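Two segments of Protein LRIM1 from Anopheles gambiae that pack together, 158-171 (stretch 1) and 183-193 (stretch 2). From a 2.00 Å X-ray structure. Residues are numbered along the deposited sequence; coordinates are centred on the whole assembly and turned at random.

Stretch 1, residues 158-171: TVNFAELAASSDTL
Stretch 2 183-193: DVKGQVVFAKL

The contact opens with a short parallel β ladder. Strands 158-160 and 183-185 run in the same direction, their axes 2° apart and 4.8 Å at closest approach, with Val159 opposite Val184 (CA to CA 4.7 Å) and Asn160 opposite Lys185 (4.9 Å between CA atoms). Three backbone hydrogen bonds alternate across it: Val159 N to Asp183 O at 3.0 Å, Lys185 N to Val159 O at 3.0 Å, and Phe161 N to Lys185 O at 2.9 Å. Val159 and Val184 have extended backbones (phi/psi -132/132 and -128/142) and t rotamers, and the branched valine side chain suits both the strand and its buried face. Asn160 and Lys185 point to the other face.

After Asn160 (-123/108, chi1 t) stretch 1 turns into a 3-10 segment, 161-166, beginning with Phe161 at -57/-32. Asn160 suits this junction because its OD1 accepts a hydrogen bond from Ala162 N at 3.1 Å, while Glu163 N bonds Asn160 O at 2.9 Å. Opposite Phe161 lies Gly186, with phi/psi 106/137. A CB here would clash with Phe161 N, Asn160 OD1 and Ala162 N, and would jam against the preceding carbonyl; glycine avoids all of these.

Farther along, the two stretches meet again where Ser168 (-57/-33, chi1 p) faces Phe190, CA to CA 4.6 Å. Ala191 N gives a weak hydrogen bond to Ser168 O, 3.1 Å at 135°, and Phe190 CA makes a CA-H...O contact with the same oxygen at 3.3 Å. A type I turn runs from Phe190 to Leu193, with Ala191 at -57/-30 and Lys192 at -110/2. Water 2 ties it to stretch 1, donating to Ser168 O (2.9 Å) and Leu171 O (2.6 Å) and accepting from Lys192 N (2.8 Å).

Between these polar sites lies the apolar packing. Phe161 (chi1 -75°, chi2 -46°) and Phe190 (chi1 -68°, chi2 -73°) form an offset edge-to-face pair, the edge of Phe190 toward the face of Phe161, with ring centroids 5.8 Å apart and planes at 78°. Phe161 CE2 reaches Val184 CG1 at 3.6 Å, and Phe161 CB meets Val188 CG2 at 3.9 Å; Val188 is extended (-132/137, chi1 t), with its CA-to-CB bond toward stretch 1. The flat, wide Phe190 ring also touches two leucines, Leu164 CB to Phe190 CZ at 4.1 Å and Leu171 CD2 to Phe190 CE1 at 4.0 Å. Leu171 and Leu193, both t,p rotamers, close the contact, CG of Leu171 to CD1 of Leu193 at 4.1 Å. Together the stretches bury 934 Å².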

# COMPACT_ATOMS: atom_id res chain seq x y z
N THR A 158 11.96 4.71 2.60
CA THR A 158 12.31 4.98 1.22
C THR A 158 11.63 3.99 0.29
O THR A 158 11.18 2.92 0.71
CB THR A 158 13.85 4.92 0.98
OG1 THR A 158 14.29 3.56 1.01
CG2 THR A 158 14.61 5.71 2.03
N VAL A 159 11.54 4.37 -0.99
CA VAL A 159 10.91 3.53 -2.00
C VAL A 159 11.82 3.42 -3.22
O VAL A 159 12.31 4.42 -3.73
CB VAL A 159 9.56 4.12 -2.45
CG1 VAL A 159 9.05 3.40 -3.71
CG2 VAL A 159 8.54 4.02 -1.31
N ASN A 160 12.01 2.19 -3.69
CA ASN A 160 12.73 1.93 -4.92
C ASN A 160 11.79 1.14 -5.83
O ASN A 160 11.51 -0.03 -5.57
CB ASN A 160 14.01 1.13 -4.63
CG ASN A 160 14.81 0.80 -5.89
OD1 ASN A 160 14.37 1.03 -7.01
ND2 ASN A 160 16.01 0.26 -5.68
N PHE A 161 11.30 1.78 -6.88
CA PHE A 161 10.29 1.18 -7.74
C PHE A 161 10.75 -0.13 -8.33
O PHE A 161 9.94 -1.02 -8.57
CB PHE A 161 9.89 2.14 -8.87
CG PHE A 161 8.99 3.27 -8.42
CD1 PHE A 161 7.90 3.02 -7.60
CD2 PHE A 161 9.25 4.58 -8.83
CE1 PHE A 161 7.06 4.06 -7.19
CE2 PHE A 161 8.42 5.62 -8.43
CZ PHE A 161 7.33 5.37 -7.60
N ALA A 162 12.04 -0.26 -8.58
CA ALA A 162 12.60 -1.49 -9.11
C ALA A 162 12.21 -2.70 -8.26
O ALA A 162 12.10 -3.82 -8.76
CB ALA A 162 14.12 -1.38 -9.21
N GLU A 163 12.02 -2.49 -6.96
CA GLU A 163 11.66 -3.61 -6.08
C GLU A 163 10.25 -4.15 -6.36
O GLU A 163 9.88 -5.22 -5.88
CB GLU A 163 11.83 -3.21 -4.60
CG GLU A 163 13.31 -3.14 -4.21
CD GLU A 163 13.56 -2.57 -2.82
OE1 GLU A 163 12.59 -2.41 -2.05
OE2 GLU A 163 14.74 -2.27 -2.51
N LEU A 164 9.49 -3.41 -7.16
CA LEU A 164 8.15 -3.82 -7.57
C LEU A 164 8.13 -4.20 -9.06
O LEU A 164 7.06 -4.34 -9.65
CB LEU A 164 7.15 -2.69 -7.32
CG LEU A 164 6.86 -2.36 -5.85
CD1 LEU A 164 5.84 -1.22 -5.71
CD2 LEU A 164 6.36 -3.62 -5.13
N ALA A 165 9.30 -4.38 -9.65
CA ALA A 165 9.41 -4.66 -11.08
C ALA A 165 8.67 -5.94 -11.50
O ALA A 165 8.20 -6.04 -12.63
CB ALA A 165 10.87 -4.75 -11.49
N ALA A 166 8.56 -6.90 -10.60
CA ALA A 166 7.86 -8.15 -10.90
C ALA A 166 6.35 -7.93 -10.97
O ALA A 166 5.58 -8.87 -11.19
CB ALA A 166 8.20 -9.21 -9.88
N SER A 167 5.92 -6.69 -10.75
CA SER A 167 4.52 -6.30 -10.90
C SER A 167 4.37 -5.20 -11.94
O SER A 167 3.35 -4.52 -11.97
CB SER A 167 3.95 -5.82 -9.56
OG SER A 167 3.96 -6.87 -8.61
N SER A 168 5.38 -5.02 -12.78
CA SER A 168 5.37 -3.92 -13.73
C SER A 168 4.12 -3.96 -14.62
O SER A 168 3.60 -2.92 -15.00
CB SER A 168 6.63 -3.95 -14.60
OG SER A 168 6.73 -5.18 -15.29
N ASP A 169 3.64 -5.16 -14.92
CA ASP A 169 2.55 -5.32 -15.88
C ASP A 169 1.19 -5.50 -15.23
O ASP A 169 0.17 -5.51 -15.92
CB ASP A 169 2.84 -6.51 -16.79
CG ASP A 169 4.06 -6.29 -17.67
OD1 ASP A 169 4.44 -5.12 -17.87
OD2 ASP A 169 4.64 -7.29 -18.14
N THR A 170 1.16 -5.64 -13.91
CA THR A 170 -0.07 -5.94 -13.19
C THR A 170 -0.52 -4.84 -12.23
O THR A 170 -1.71 -4.73 -11.92
CB THR A 170 0.07 -7.24 -12.37
OG1 THR A 170 1.17 -7.10 -11.45
CG2 THR A 170 0.33 -8.43 -13.29
N LEU A 171 0.41 -4.05 -11.72
CA LEU A 171 0.10 -3.13 -10.63
C LEU A 171 -0.83 -2.02 -11.12
O LEU A 171 -0.54 -1.33 -12.09
CB LEU A 171 1.38 -2.53 -10.03
CG LEU A 171 1.21 -1.80 -8.69
CD1 LEU A 171 0.74 -2.76 -7.61
CD2 LEU A 171 2.49 -1.11 -8.26
N ASP A 183 12.77 9.53 0.27
CA ASP A 183 13.45 9.35 -1.02
C ASP A 183 12.76 8.30 -1.88
O ASP A 183 12.36 7.24 -1.38
CB ASP A 183 14.91 8.95 -0.79
CG ASP A 183 15.72 8.94 -2.08
OD1 ASP A 183 15.73 9.97 -2.79
OD2 ASP A 183 16.35 7.91 -2.38
N VAL A 184 12.61 8.59 -3.16
CA VAL A 184 12.08 7.61 -4.10
C VAL A 184 13.06 7.53 -5.27
O VAL A 184 13.61 8.53 -5.70
CB VAL A 184 10.69 8.02 -4.64
CG1 VAL A 184 10.20 7.05 -5.70
CG2 VAL A 184 9.67 8.11 -3.50
N LYS A 185 13.27 6.33 -5.79
CA LYS A 185 14.07 6.17 -6.98
C LYS A 185 13.56 4.97 -7.75
O LYS A 185 12.64 4.30 -7.31
CB LYS A 185 15.55 5.99 -6.62
CG LYS A 185 15.88 4.68 -5.93
CD LYS A 185 17.38 4.58 -5.67
CE LYS A 185 17.77 3.18 -5.21
NZ LYS A 185 19.25 3.03 -5.03
N GLY A 186 14.16 4.70 -8.91
CA GLY A 186 13.80 3.56 -9.72
C GLY A 186 13.00 3.97 -10.94
O GLY A 186 12.11 4.81 -10.87
N GLN A 187 13.34 3.37 -12.08
CA GLN A 187 12.59 3.60 -13.31
C GLN A 187 11.90 2.31 -13.70
O GLN A 187 12.55 1.36 -14.11
CB GLN A 187 13.52 4.03 -14.44
CG GLN A 187 14.39 5.22 -14.11
CD GLN A 187 13.59 6.50 -13.94
OE1 GLN A 187 12.43 6.57 -14.34
NE2 GLN A 187 14.22 7.51 -13.35
N VAL A 188 10.59 2.26 -13.56
CA VAL A 188 9.84 1.11 -14.00
C VAL A 188 8.65 1.58 -14.82
O VAL A 188 7.99 2.56 -14.47
CB VAL A 188 9.35 0.26 -12.81
CG1 VAL A 188 8.55 -0.94 -13.29
CG2 VAL A 188 10.55 -0.18 -11.97
N VAL A 189 8.39 0.91 -15.93
CA VAL A 189 7.20 1.19 -16.70
C VAL A 189 6.05 0.36 -16.12
O VAL A 189 5.93 -0.83 -16.40
CB VAL A 189 7.40 0.88 -18.19
CG1 VAL A 189 6.12 1.17 -18.97
CG2 VAL A 189 8.56 1.70 -18.75
N PHE A 190 5.22 1.01 -15.30
CA PHE A 190 4.03 0.37 -14.75
C PHE A 190 2.89 0.55 -15.75
O PHE A 190 2.13 1.52 -15.68
CB PHE A 190 3.66 0.98 -13.39
CG PHE A 190 4.65 0.66 -12.30
CD1 PHE A 190 4.72 -0.62 -11.76
CD2 PHE A 190 5.51 1.63 -11.82
CE1 PHE A 190 5.63 -0.92 -10.75
CE2 PHE A 190 6.42 1.33 -10.82
CZ PHE A 190 6.48 0.05 -10.29
N ALA A 191 2.78 -0.39 -16.68
CA ALA A 191 1.87 -0.25 -17.81
C ALA A 191 0.42 -0.04 -17.38
O ALA A 191 -0.35 0.62 -18.07
CB ALA A 191 1.98 -1.48 -18.70
N LYS A 192 0.05 -0.59 -16.23
CA LYS A 192 -1.34 -0.58 -15.78
C LYS A 192 -1.62 0.32 -14.58
O LYS A 192 -2.74 0.37 -14.10
CB LYS A 192 -1.78 -2.01 -15.44
CG LYS A 192 -1.84 -2.94 -16.63
CD LYS A 192 -2.75 -4.12 -16.34
CE LYS A 192 -3.02 -4.93 -17.60
NZ LYS A 192 -4.15 -5.88 -17.40
N LEU A 193 -0.61 1.02 -14.08
CA LEU A 193 -0.79 1.79 -12.85
C LEU A 193 -1.85 2.86 -13.05
O LEU A 193 -1.72 3.72 -13.91
CB LEU A 193 0.53 2.42 -12.42
CG LEU A 193 0.53 3.07 -11.03
CD1 LEU A 193 0.25 2.02 -9.97
CD2 LEU A 193 1.87 3.78 -10.76
O HOH W 1 14.83 5.26 -2.50
O HOH W 2 1.36 -1.43 -13.90
O HOH W 3 -1.75 -7.88 -16.32